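Local coordinates for adenylation domain (Streptomyces sp., PDB 5N9X), which is an adenylation domain of the ANL superfamily, a large AMP-binding domain joined to a smaller C-terminal domain, with adenosine-5'-triphosphate and threonine bound in the model, at residues A[268-274]-A[295-300]; A[250-256]-A[277-283]; A[452-458]-A[521-526]. All coordinates share one frame. Residue numbers count along the deposited sequence, not the author numbering.

Contact 1 of 3, residues A[268-274]-A[295-300]; sequences VLGEGID and PWAKRF
Two bumps on the last turn of one helix, Val268 and Leu269, fit two hollows on the last turns of another. Residues 268-271 are helical; Gly272 then leaves the helix with positive phi (71/39), which glycine adopts easily, and Ile273 and Asp274 run on in extended conformation. The turn is held by the bond from Ile273 N to Val268 O (2.8 Å). Segment 295-300 is helical too, kinked at Pro295 and Trp296. Across the segments the CA atoms of Leu269 and Trp296 lie 8.1 Å apart, those of Asp274 and Phe300 8.8 Å. Leu269 (chi1 m, chi2 p) swings its tip between Pro295 and Arg299, one helical turn apart: its CD2 meets Pro295 CB at 3.7 Å and its CD1 meets Arg299 CG at 4.2 Å. Val268 (t) enters the next gap, between Trp296 (t) and Phe300 (m), with its CG1 3.7 Å from Phe300 CZ, at the ring edge, and its CG2 4.3 Å from Trp296 CZ3. These are the C-terminal ends of consecutive helices in the alternating beta-alpha part of the AMP-binding domain: helix 258-271 follows strand 253-256, and helix 290-300 follows strand 280-284. Beyond the apolar pockets, Arg299 arches over to the loop, where its NH2 makes a salt bridge with Asp274 OD1 (2.9 Å) and a weak hydrogen bond to Ile273 O (3.4 Å). Ile273 itself turns away from segment 295-300, onto Ala243 and Arg247 of helix 239-248.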
loop_
_atom_site.group_PDB
_atom_site.type_symbol
_atom_site.label_atom_id
_atom_site.label_comp_id
_atom_site.label_asym_id
_atom_site.label_seq_id
_atom_site.Cartn_x
_atom_site.Cartn_y
_atom_site.Cartn_z
ATOM N N VAL A 268 -11.783 7.109 -17.562
ATOM C CA VAL A 268 -13.228 7.122 -17.346
ATOM C C VAL A 268 -13.868 8.333 -18.035
ATOM O O VAL A 268 -14.863 8.210 -18.750
ATOM C CB VAL A 268 -13.568 7.130 -15.824
ATOM C CG1 VAL A 268 -15.023 7.515 -15.593
ATOM C CG2 VAL A 268 -13.250 5.780 -15.183
ATOM N N LEU A 269 -13.267 9.497 -17.841
ATOM C CA LEU A 269 -13.765 10.726 -18.442
ATOM C C LEU A 269 -13.636 10.737 -19.967
ATOM O O LEU A 269 -14.522 11.251 -20.667
ATOM C CB LEU A 269 -13.045 11.939 -17.850
ATOM C CG LEU A 269 -13.576 12.569 -16.557
ATOM C CD1 LEU A 269 -14.146 11.539 -15.605
ATOM C CD2 LEU A 269 -12.499 13.420 -15.848
ATOM N N GLY A 270 -12.545 10.188 -20.492
ATOM C CA GLY A 270 -12.339 10.167 -21.937
ATOM C C GLY A 270 -13.334 9.295 -22.706
ATOM O O GLY A 270 -13.970 9.742 -23.665
ATOM N N GLU A 271 -13.476 8.046 -22.280
ATOM C CA GLU A 271 -14.435 7.133 -22.888
ATOM C C GLU A 271 -15.878 7.395 -22.377
ATOM O O GLU A 271 -16.845 6.875 -22.918
ATOM C CB GLU A 271 -13.993 5.683 -22.627
ATOM C CG GLU A 271 -14.887 4.621 -23.272
ATOM C CD GLU A 271 -14.143 3.339 -23.609
ATOM O OE1 GLU A 271 -13.078 3.431 -24.263
ATOM O OE2 GLU A 271 -14.642 2.252 -23.228
ATOM N N GLY A 272 -16.022 8.215 -21.343
ATOM C CA GLY A 272 -17.345 8.525 -20.823
ATOM C C GLY A 272 -17.973 7.348 -20.105
ATOM O O GLY A 272 -19.177 7.080 -20.204
ATOM N N ILE A 273 -17.155 6.631 -19.362
ATOM C CA ILE A 273 -17.671 5.464 -18.689
ATOM C C ILE A 273 -18.519 5.850 -17.467
ATOM O O ILE A 273 -18.219 6.821 -16.756
ATOM C CB ILE A 273 -16.531 4.535 -18.291
ATOM C CG1 ILE A 273 -15.774 4.087 -19.546
ATOM C CG2 ILE A 273 -17.068 3.346 -17.522
ATOM C CD1 ILE A 273 -14.450 3.352 -19.248
ATOM N N ASP A 274 -19.603 5.122 -17.241
ATOM C CA ASP A 274 -20.370 5.351 -16.028
ATOM C C ASP A 274 -20.099 4.207 -15.057
ATOM O O ASP A 274 -19.880 3.066 -15.472
ATOM C CB ASP A 274 -21.866 5.489 -16.339
ATOM C CG ASP A 274 -22.649 6.091 -15.172
ATOM O OD1 ASP A 274 -22.168 7.084 -14.559
ATOM O OD2 ASP A 274 -23.750 5.571 -14.869
ATOM N N PRO A 295 -11.578 16.637 -11.106
ATOM C CA PRO A 295 -12.255 16.162 -12.323
ATOM C C PRO A 295 -13.248 15.045 -12.046
ATOM O O PRO A 295 -14.346 15.051 -12.601
ATOM C CB PRO A 295 -11.110 15.645 -13.198
ATOM C CG PRO A 295 -9.881 16.243 -12.644
ATOM C CD PRO A 295 -10.117 16.457 -11.185
ATOM N N TRP A 296 -12.868 14.095 -11.195
ATOM C CA TRP A 296 -13.821 13.088 -10.739
ATOM C C TRP A 296 -15.082 13.720 -10.166
ATOM O O TRP A 296 -16.192 13.362 -10.551
ATOM C CB TRP A 296 -13.204 12.189 -9.685
ATOM C CG TRP A 296 -14.058 11.011 -9.321
ATOM C CD1 TRP A 296 -14.969 10.939 -8.314
ATOM C CD2 TRP A 296 -14.065 9.734 -9.962
ATOM N NE1 TRP A 296 -15.550 9.693 -8.290
ATOM C CE2 TRP A 296 -15.011 8.935 -9.295
ATOM C CE3 TRP A 296 -13.356 9.188 -11.030
ATOM C CZ2 TRP A 296 -15.268 7.617 -9.664
ATOM C CZ3 TRP A 296 -13.617 7.885 -11.404
ATOM C CH2 TRP A 296 -14.567 7.111 -10.720
ATOM N N ALA A 297 -14.900 14.663 -9.246
ATOM C CA ALA A 297 -16.009 15.175 -8.460
ATOM C C ALA A 297 -17.027 15.955 -9.304
ATOM O O ALA A 297 -18.210 15.973 -8.989
ATOM C CB ALA A 297 -15.489 16.035 -7.319
ATOM N N LYS A 298 -16.597 16.573 -10.388
ATOM C CA LYS A 298 -17.583 17.240 -11.214
ATOM C C LYS A 298 -18.480 16.254 -11.966
ATOM O O LYS A 298 -19.645 16.568 -12.233
ATOM C CB LYS A 298 -16.923 18.203 -12.201
ATOM C CG LYS A 298 -17.698 19.499 -12.276
ATOM C CD LYS A 298 -18.004 19.901 -13.708
ATOM C CE LYS A 298 -18.160 21.414 -13.836
ATOM N NZ LYS A 298 -18.345 21.802 -15.270
ATOM N N ARG A 299 -17.952 15.073 -12.298
ATOM C CA ARG A 299 -18.738 14.076 -13.037
ATOM C C ARG A 299 -19.714 13.298 -12.187
ATOM O O ARG A 299 -20.870 13.125 -12.568
ATOM C CB ARG A 299 -17.847 13.071 -13.766
ATOM C CG ARG A 299 -17.912 13.260 -15.257
ATOM C CD ARG A 299 -19.211 12.685 -15.827
ATOM N NE ARG A 299 -19.312 11.221 -15.855
ATOM C CZ ARG A 299 -20.367 10.520 -15.433
ATOM N NH1 ARG A 299 -21.391 11.132 -14.861
ATOM N NH2 ARG A 299 -20.387 9.199 -15.531
ATOM N N PHE A 300 -19.233 12.821 -11.046
ATOM C CA PHE A 300 -19.993 11.936 -10.168
ATOM C C PHE A 300 -20.443 12.619 -8.882
ATOM O O PHE A 300 -21.253 12.082 -8.130
ATOM C CB PHE A 300 -19.141 10.720 -9.794
ATOM C CG PHE A 300 -18.615 9.962 -10.969
ATOM C CD1 PHE A 300 -19.444 9.121 -11.699
ATOM C CD2 PHE A 300 -17.302 10.102 -11.356
ATOM C CE1 PHE A 300 -18.952 8.411 -12.790
ATOM C CE2 PHE A 300 -16.810 9.405 -12.441
ATOM C CZ PHE A 300 -17.637 8.563 -13.163
#

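Contact 2 of 3, residues A[250-256]-A[277-283]; sequences GITVLNQ and ELRYVVF
Thr252 O takes two backbone hydrogen bonds at once, from Arg279 N and Tyr280 N, each 2.8 Å long; Arg279 (-103/-39) is bent out of extended conformation so that both amides face the same carbonyl. From there regular parallel pairing takes over: Leu254 N to Tyr280 O (2.8 Å), Val282 N to Leu254 O (2.8 Å) and Gln256 N to Val282 O (3.0 Å). The register sets Val253 beside Tyr280, Leu254 beside Val281, Asn255 beside Val282 and Gln256 beside Phe283, with CA atoms of each pair 4.7-5.1 Å apart; the strand axes lie 4.7 Å apart at 20°. A CA-H...O contact from Val281 CA to Leu254 O (3.1 Å) adds to the pairing. On one face, Val253 CG2 touches the ring edge of Tyr280 at CD2 (4.3 Å). On the other, Leu254 (t, p) packs its CB on Leu278 CD2 (3.9 Å) and its CD2 on Val281 CG1 (4.1 Å). Gly250 ends the preceding helix in a Schellman motif, its CA 3.3 Å from Glu277 OE2, where a side chain would clash. The two strands are the parallel strands of a beta-alpha-beta unit whose helix, 258-271, receives Leu254 and Gln256. Thr252 OG1 hydrogen-bonds to Asp201, just before neighbouring strand 202-205, and Arg279 makes a salt bridge to Asp201 and a hydrogen bond to Ser196 O, while strand 306-310 flanks 280-284 in parallel.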
loop_
_atom_site.group_PDB
_atom_site.type_symbol
_atom_site.label_atom_id
_atom_site.label_comp_id
_atom_site.label_asym_id
_atom_site.label_seq_id
_atom_site.Cartn_x
_atom_site.Cartn_y
_atom_site.Cartn_z
ATOM N N GLY A 250 -18.719 -4.923 -12.122
ATOM C CA GLY A 250 -19.638 -4.349 -11.136
ATOM C C GLY A 250 -19.042 -3.992 -9.784
ATOM O O GLY A 250 -19.702 -4.093 -8.754
ATOM N N ILE A 251 -17.781 -3.575 -9.791
ATOM C CA ILE A 251 -17.066 -3.266 -8.564
ATOM C C ILE A 251 -17.735 -2.178 -7.718
ATOM O O ILE A 251 -18.130 -1.128 -8.224
ATOM C CB ILE A 251 -15.617 -2.884 -8.915
ATOM C CG1 ILE A 251 -14.870 -4.160 -9.312
ATOM C CG2 ILE A 251 -14.916 -2.197 -7.754
ATOM C CD1 ILE A 251 -13.917 -3.948 -10.394
ATOM N N THR A 252 -17.886 -2.456 -6.428
ATOM C CA THR A 252 -18.487 -1.509 -5.494
ATOM C C THR A 252 -17.429 -0.855 -4.573
ATOM O O THR A 252 -17.657 0.223 -4.018
ATOM C CB THR A 252 -19.577 -2.198 -4.628
ATOM O OG1 THR A 252 -18.979 -3.217 -3.826
ATOM C CG2 THR A 252 -20.649 -2.840 -5.510
ATOM N N VAL A 253 -16.288 -1.517 -4.396
ATOM C CA VAL A 253 -15.237 -0.998 -3.524
ATOM C C VAL A 253 -13.906 -0.957 -4.264
ATOM O O VAL A 253 -13.246 -1.984 -4.441
ATOM C CB VAL A 253 -15.081 -1.837 -2.228
ATOM C CG1 VAL A 253 -13.970 -1.256 -1.352
ATOM C CG2 VAL A 253 -16.410 -1.887 -1.455
ATOM N N LEU A 254 -13.518 0.228 -4.716
ATOM C CA LEU A 254 -12.281 0.364 -5.468
ATOM C C LEU A 254 -11.199 1.036 -4.602
ATOM O O LEU A 254 -11.433 2.093 -3.996
ATOM C CB LEU A 254 -12.535 1.138 -6.778
ATOM C CG LEU A 254 -11.273 1.556 -7.554
ATOM C CD1 LEU A 254 -10.536 0.358 -8.074
ATOM C CD2 LEU A 254 -11.648 2.435 -8.715
ATOM N N ASN A 255 -10.033 0.389 -4.528
ATOM C CA ASN A 255 -8.829 0.923 -3.858
ATOM C C ASN A 255 -7.757 1.375 -4.844
ATOM O O ASN A 255 -7.357 0.635 -5.727
ATOM C CB ASN A 255 -8.228 -0.123 -2.911
ATOM C CG ASN A 255 -9.093 -0.376 -1.700
ATOM O OD1 ASN A 255 -9.010 0.354 -0.711
ATOM N ND2 ASN A 255 -9.922 -1.413 -1.764
ATOM N N GLN A 256 -7.276 2.594 -4.672
ATOM C CA GLN A 256 -6.352 3.201 -5.627
ATOM C C GLN A 256 -5.306 4.036 -4.903
ATOM O O GLN A 256 -5.588 4.663 -3.896
ATOM C CB GLN A 256 -7.114 4.087 -6.625
ATOM C CG GLN A 256 -7.986 3.384 -7.659
ATOM C CD GLN A 256 -7.183 2.838 -8.827
ATOM O OE1 GLN A 256 -7.018 3.510 -9.848
ATOM N NE2 GLN A 256 -6.675 1.615 -8.682
ATOM N N GLU A 277 -22.455 1.336 -9.968
ATOM C CA GLU A 277 -22.307 0.385 -8.872
ATOM C C GLU A 277 -21.227 0.760 -7.843
ATOM O O GLU A 277 -21.230 0.221 -6.722
ATOM C CB GLU A 277 -22.026 -1.011 -9.439
ATOM C CG GLU A 277 -23.080 -1.479 -10.438
ATOM C CD GLU A 277 -23.120 -2.981 -10.583
ATOM O OE1 GLU A 277 -23.531 -3.658 -9.619
ATOM O OE2 GLU A 277 -22.769 -3.484 -11.667
ATOM N N LEU A 278 -20.306 1.655 -8.208
ATOM C CA LEU A 278 -19.254 2.073 -7.266
ATOM C C LEU A 278 -19.816 2.721 -5.993
ATOM O O LEU A 278 -20.524 3.731 -6.057
ATOM C CB LEU A 278 -18.270 3.049 -7.924
ATOM C CG LEU A 278 -16.821 2.556 -8.066
ATOM C CD1 LEU A 278 -15.888 3.642 -8.578
ATOM C CD2 LEU A 278 -16.335 2.019 -6.747
ATOM N N ARG A 279 -19.498 2.132 -4.840
ATOM C CA ARG A 279 -19.942 2.681 -3.559
ATOM C C ARG A 279 -18.810 3.410 -2.867
ATOM O O ARG A 279 -19.027 4.448 -2.265
ATOM C CB ARG A 279 -20.505 1.586 -2.631
ATOM C CG ARG A 279 -21.632 0.767 -3.206
ATOM C CD ARG A 279 -21.936 -0.437 -2.321
ATOM N NE ARG A 279 -22.508 -0.035 -1.042
ATOM C CZ ARG A 279 -21.948 -0.257 0.150
ATOM N NH1 ARG A 279 -20.766 -0.874 0.242
ATOM N NH2 ARG A 279 -22.559 0.161 1.258
ATOM N N TYR A 280 -17.601 2.865 -2.958
ATOM C CA TYR A 280 -16.439 3.490 -2.317
ATOM C C TYR A 280 -15.220 3.514 -3.210
ATOM O O TYR A 280 -14.880 2.523 -3.841
ATOM C CB TYR A 280 -16.045 2.757 -1.031
ATOM C CG TYR A 280 -17.007 2.827 0.122
ATOM C CD1 TYR A 280 -17.038 3.937 0.958
ATOM C CD2 TYR A 280 -17.841 1.754 0.413
ATOM C CE1 TYR A 280 -17.909 3.997 2.048
ATOM C CE2 TYR A 280 -18.703 1.782 1.488
ATOM C CZ TYR A 280 -18.744 2.909 2.309
ATOM O OH TYR A 280 -19.612 2.935 3.386
ATOM N N VAL A 281 -14.543 4.642 -3.244
ATOM C CA VAL A 281 -13.178 4.650 -3.731
ATOM C C VAL A 281 -12.295 5.055 -2.556
ATOM O O VAL A 281 -12.496 6.090 -1.970
ATOM C CB VAL A 281 -12.977 5.584 -4.916
ATOM C CG1 VAL A 281 -11.691 5.231 -5.649
ATOM C CG2 VAL A 281 -14.154 5.466 -5.863
ATOM N N VAL A 282 -11.340 4.206 -2.212
ATOM C CA VAL A 282 -10.480 4.428 -1.067
ATOM C C VAL A 282 -9.114 4.728 -1.599
ATOM O O VAL A 282 -8.623 3.995 -2.440
ATOM C CB VAL A 282 -10.435 3.192 -0.114
ATOM C CG1 VAL A 282 -9.302 3.311 0.886
ATOM C CG2 VAL A 282 -11.746 3.018 0.606
ATOM N N PHE A 283 -8.509 5.811 -1.126
ATOM C CA PHE A 283 -7.166 6.181 -1.537
ATOM C C PHE A 283 -6.197 5.811 -0.446
ATOM O O PHE A 283 -6.508 5.977 0.744
ATOM C CB PHE A 283 -7.062 7.687 -1.811
ATOM C CG PHE A 283 -8.041 8.186 -2.828
ATOM C CD1 PHE A 283 -9.353 8.473 -2.464
ATOM C CD2 PHE A 283 -7.658 8.372 -4.145
ATOM C CE1 PHE A 283 -10.270 8.944 -3.397
ATOM C CE2 PHE A 283 -8.574 8.856 -5.091
ATOM C CZ PHE A 283 -9.877 9.141 -4.717
#

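Contact 3 of 3, residues A[452-458]-A[521-526]; sequences VVWVHEF and VARAFD
This is strand-to-helix packing in the C-terminal domain, built round an aromatic cluster: helix 518-528 lies across strand 450-457, and the axes of 452-457 and 521-526 pass 10.1 Å apart at a crossing angle of -48°. Alternation along the extended strand turns Val452, Trp454 and His456 toward the helix, which answers with Val521, Ala522 and Phe525. Trp454 (p) spreads along it, its CH2 3.4 Å from Val521 CG1 and its CZ2 3.5 Å from Ala522 CA. Two edge-to-face pairs follow: the edge of its six-membered ring points to the face of Phe525 (t), centroids 5.6 Å apart, and the edge of Phe525 to the face of His456, centroids 4.8 Å apart; Phe458 CZ closes on Phe525 CZ at 3.7 Å. Polar bonds fix the imidazole (chi1 t): Trp454 NE1 donates to His456 ND1 (3.0 Å), and His456 NE2 donates to Asp526 OD2 (2.8 Å). Beyond the pair, Phe525 extends over the same three-stranded sheet, onto Val466 of antiparallel strand 463-470 and Leu503 of strand 501-505.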
loop_
_atom_site.group_PDB
_atom_site.type_symbol
_atom_site.label_atom_id
_atom_site.label_comp_id
_atom_site.label_asym_id
_atom_site.label_seq_id
_atom_site.Cartn_x
_atom_site.Cartn_y
_atom_site.Cartn_z
ATOM N N VAL A 452 9.888 14.079 -9.575
ATOM C CA VAL A 452 10.660 13.661 -8.403
ATOM C C VAL A 452 11.820 14.635 -8.217
ATOM O O VAL A 452 12.634 14.808 -9.128
ATOM C CB VAL A 452 11.205 12.234 -8.556
ATOM C CG1 VAL A 452 12.141 11.860 -7.395
ATOM C CG2 VAL A 452 10.071 11.251 -8.685
ATOM N N VAL A 453 11.885 15.282 -7.058
ATOM C CA VAL A 453 12.929 16.265 -6.815
ATOM C C VAL A 453 13.786 15.798 -5.652
ATOM O O VAL A 453 13.250 15.434 -4.602
ATOM C CB VAL A 453 12.352 17.669 -6.498
ATOM C CG1 VAL A 453 13.479 18.654 -6.192
ATOM C CG2 VAL A 453 11.490 18.179 -7.638
ATOM N N TRP A 454 15.105 15.785 -5.824
ATOM C CA TRP A 454 15.982 15.406 -4.711
ATOM C C TRP A 454 17.326 16.143 -4.701
ATOM O O TRP A 454 17.690 16.810 -5.662
ATOM C CB TRP A 454 16.217 13.884 -4.710
ATOM C CG TRP A 454 17.125 13.373 -5.772
ATOM C CD1 TRP A 454 18.416 12.932 -5.620
ATOM C CD2 TRP A 454 16.811 13.218 -7.155
ATOM N NE1 TRP A 454 18.918 12.511 -6.829
ATOM C CE2 TRP A 454 17.958 12.678 -7.788
ATOM C CE3 TRP A 454 15.675 13.497 -7.929
ATOM C CZ2 TRP A 454 17.995 12.403 -9.154
ATOM C CZ3 TRP A 454 15.709 13.231 -9.283
ATOM C CH2 TRP A 454 16.864 12.691 -9.888
ATOM N N VAL A 455 18.035 16.046 -3.587
ATOM C CA VAL A 455 19.416 16.500 -3.540
ATOM C C VAL A 455 20.306 15.392 -4.101
ATOM O O VAL A 455 20.256 14.259 -3.663
ATOM C CB VAL A 455 19.851 16.893 -2.112
ATOM C CG1 VAL A 455 21.310 17.379 -2.106
ATOM C CG2 VAL A 455 18.939 17.996 -1.581
ATOM N N HIS A 456 21.090 15.710 -5.115
ATOM C CA HIS A 456 21.966 14.698 -5.700
ATOM C C HIS A 456 23.426 14.988 -5.410
ATOM O O HIS A 456 23.885 16.111 -5.611
ATOM C CB HIS A 456 21.744 14.619 -7.206
ATOM C CG HIS A 456 22.341 13.411 -7.841
ATOM N ND1 HIS A 456 21.731 12.173 -7.802
ATOM C CD2 HIS A 456 23.471 13.255 -8.565
ATOM C CE1 HIS A 456 22.468 11.305 -8.466
ATOM N NE2 HIS A 456 23.528 11.935 -8.940
ATOM N N GLU A 457 24.161 13.984 -4.953
ATOM C CA GLU A 457 25.592 14.173 -4.754
ATOM C C GLU A 457 26.337 13.930 -6.063
ATOM O O GLU A 457 26.515 12.794 -6.486
ATOM C CB GLU A 457 26.115 13.253 -3.649
ATOM C CG GLU A 457 27.142 13.910 -2.738
ATOM C CD GLU A 457 27.984 12.897 -1.967
ATOM O OE1 GLU A 457 29.131 12.649 -2.405
ATOM O OE2 GLU A 457 27.523 12.373 -0.921
ATOM N N PHE A 458 26.740 15.008 -6.726
ATOM C CA PHE A 458 27.457 14.896 -7.992
ATOM C C PHE A 458 28.871 14.455 -7.647
ATOM O O PHE A 458 29.480 13.614 -8.312
ATOM C CB PHE A 458 27.447 16.228 -8.751
ATOM C CG PHE A 458 26.127 16.549 -9.398
ATOM C CD1 PHE A 458 25.119 17.166 -8.671
ATOM C CD2 PHE A 458 25.892 16.227 -10.733
ATOM C CE1 PHE A 458 23.895 17.454 -9.254
ATOM C CE2 PHE A 458 24.669 16.517 -11.326
ATOM C CZ PHE A 458 23.668 17.132 -10.579
ATOM N N VAL A 521 15.402 6.714 -9.388
ATOM C CA VAL A 521 15.443 7.871 -10.258
ATOM C C VAL A 521 16.846 8.466 -10.166
ATOM O O VAL A 521 17.457 8.792 -11.176
ATOM C CB VAL A 521 14.344 8.905 -9.894
ATOM C CG1 VAL A 521 14.617 10.214 -10.562
ATOM C CG2 VAL A 521 12.993 8.385 -10.325
ATOM N N ALA A 522 17.357 8.558 -8.951
ATOM C CA ALA A 522 18.710 9.056 -8.719
ATOM C C ALA A 522 19.772 8.244 -9.471
ATOM O O ALA A 522 20.739 8.813 -9.960
ATOM C CB ALA A 522 19.015 9.065 -7.233
ATOM N N ARG A 523 19.589 6.929 -9.578
ATOM C CA ARG A 523 20.566 6.112 -10.288
ATOM C C ARG A 523 20.503 6.278 -11.811
ATOM O O ARG A 523 21.540 6.253 -12.480
ATOM C CB ARG A 523 20.408 4.632 -9.905
ATOM C CG ARG A 523 20.877 4.330 -8.482
ATOM C CD ARG A 523 20.961 2.847 -8.203
ATOM N NE ARG A 523 20.140 2.467 -7.049
ATOM C CZ ARG A 523 19.003 1.781 -7.133
ATOM N NH1 ARG A 523 18.548 1.394 -8.314
ATOM N NH2 ARG A 523 18.321 1.480 -6.036
ATOM N N ALA A 524 19.297 6.451 -12.345
ATOM C CA ALA A 524 19.120 6.634 -13.775
ATOM C C ALA A 524 19.704 7.981 -14.198
ATOM O O ALA A 524 20.314 8.116 -15.252
ATOM C CB ALA A 524 17.640 6.543 -14.146
ATOM N N PHE A 525 19.474 8.976 -13.355
ATOM C CA PHE A 525 19.969 10.315 -13.558
ATOM C C PHE A 525 21.485 10.268 -13.637
ATOM O O PHE A 525 22.102 10.715 -14.620
ATOM C CB PHE A 525 19.502 11.225 -12.419
ATOM C CG PHE A 525 20.111 12.589 -12.444
ATOM C CD1 PHE A 525 21.293 12.857 -11.740
ATOM C CD2 PHE A 525 19.512 13.612 -13.166
ATOM C CE1 PHE A 525 21.870 14.120 -11.761
ATOM C CE2 PHE A 525 20.083 14.878 -13.190
ATOM C CZ PHE A 525 21.268 15.130 -12.478
ATOM N N ASP A 526 22.078 9.707 -12.592
ATOM C CA ASP A 526 23.521 9.603 -12.486
ATOM C C ASP A 526 24.172 8.957 -13.720
ATOM O O ASP A 526 25.214 9.403 -14.187
ATOM C CB ASP A 526 23.875 8.824 -11.219
ATOM C CG ASP A 526 25.243 9.168 -10.695
ATOM O OD1 ASP A 526 26.233 8.615 -11.216
ATOM O OD2 ASP A 526 25.323 10.006 -9.773
#

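Overall arrangement
Contacts 1 and 2 interlock along the chain, their segments alternating, and share helix 258-271: it links the two strands of contact 2 and ends in contact 1. Their centres are 14 Å apart, and they touch where Trp296 CZ2 meets Leu278 CD1 at 4.2 Å. Contact 3 belongs to the C-terminal domain, its centre 36 Å from each of the others and its nearest atoms about 17 Å from contact 2 and about 20 Å from contact 1. Contact 2 runs close to the bound ligands, with the side chain of Phe283 about 6 Å from ATP and that of Asn255 about 7 Å from threonine. In contact 3, the Val452 side chain is about 13 Å from ATP, while Lys515, shortly before segment 521-526, lines the threonine pocket.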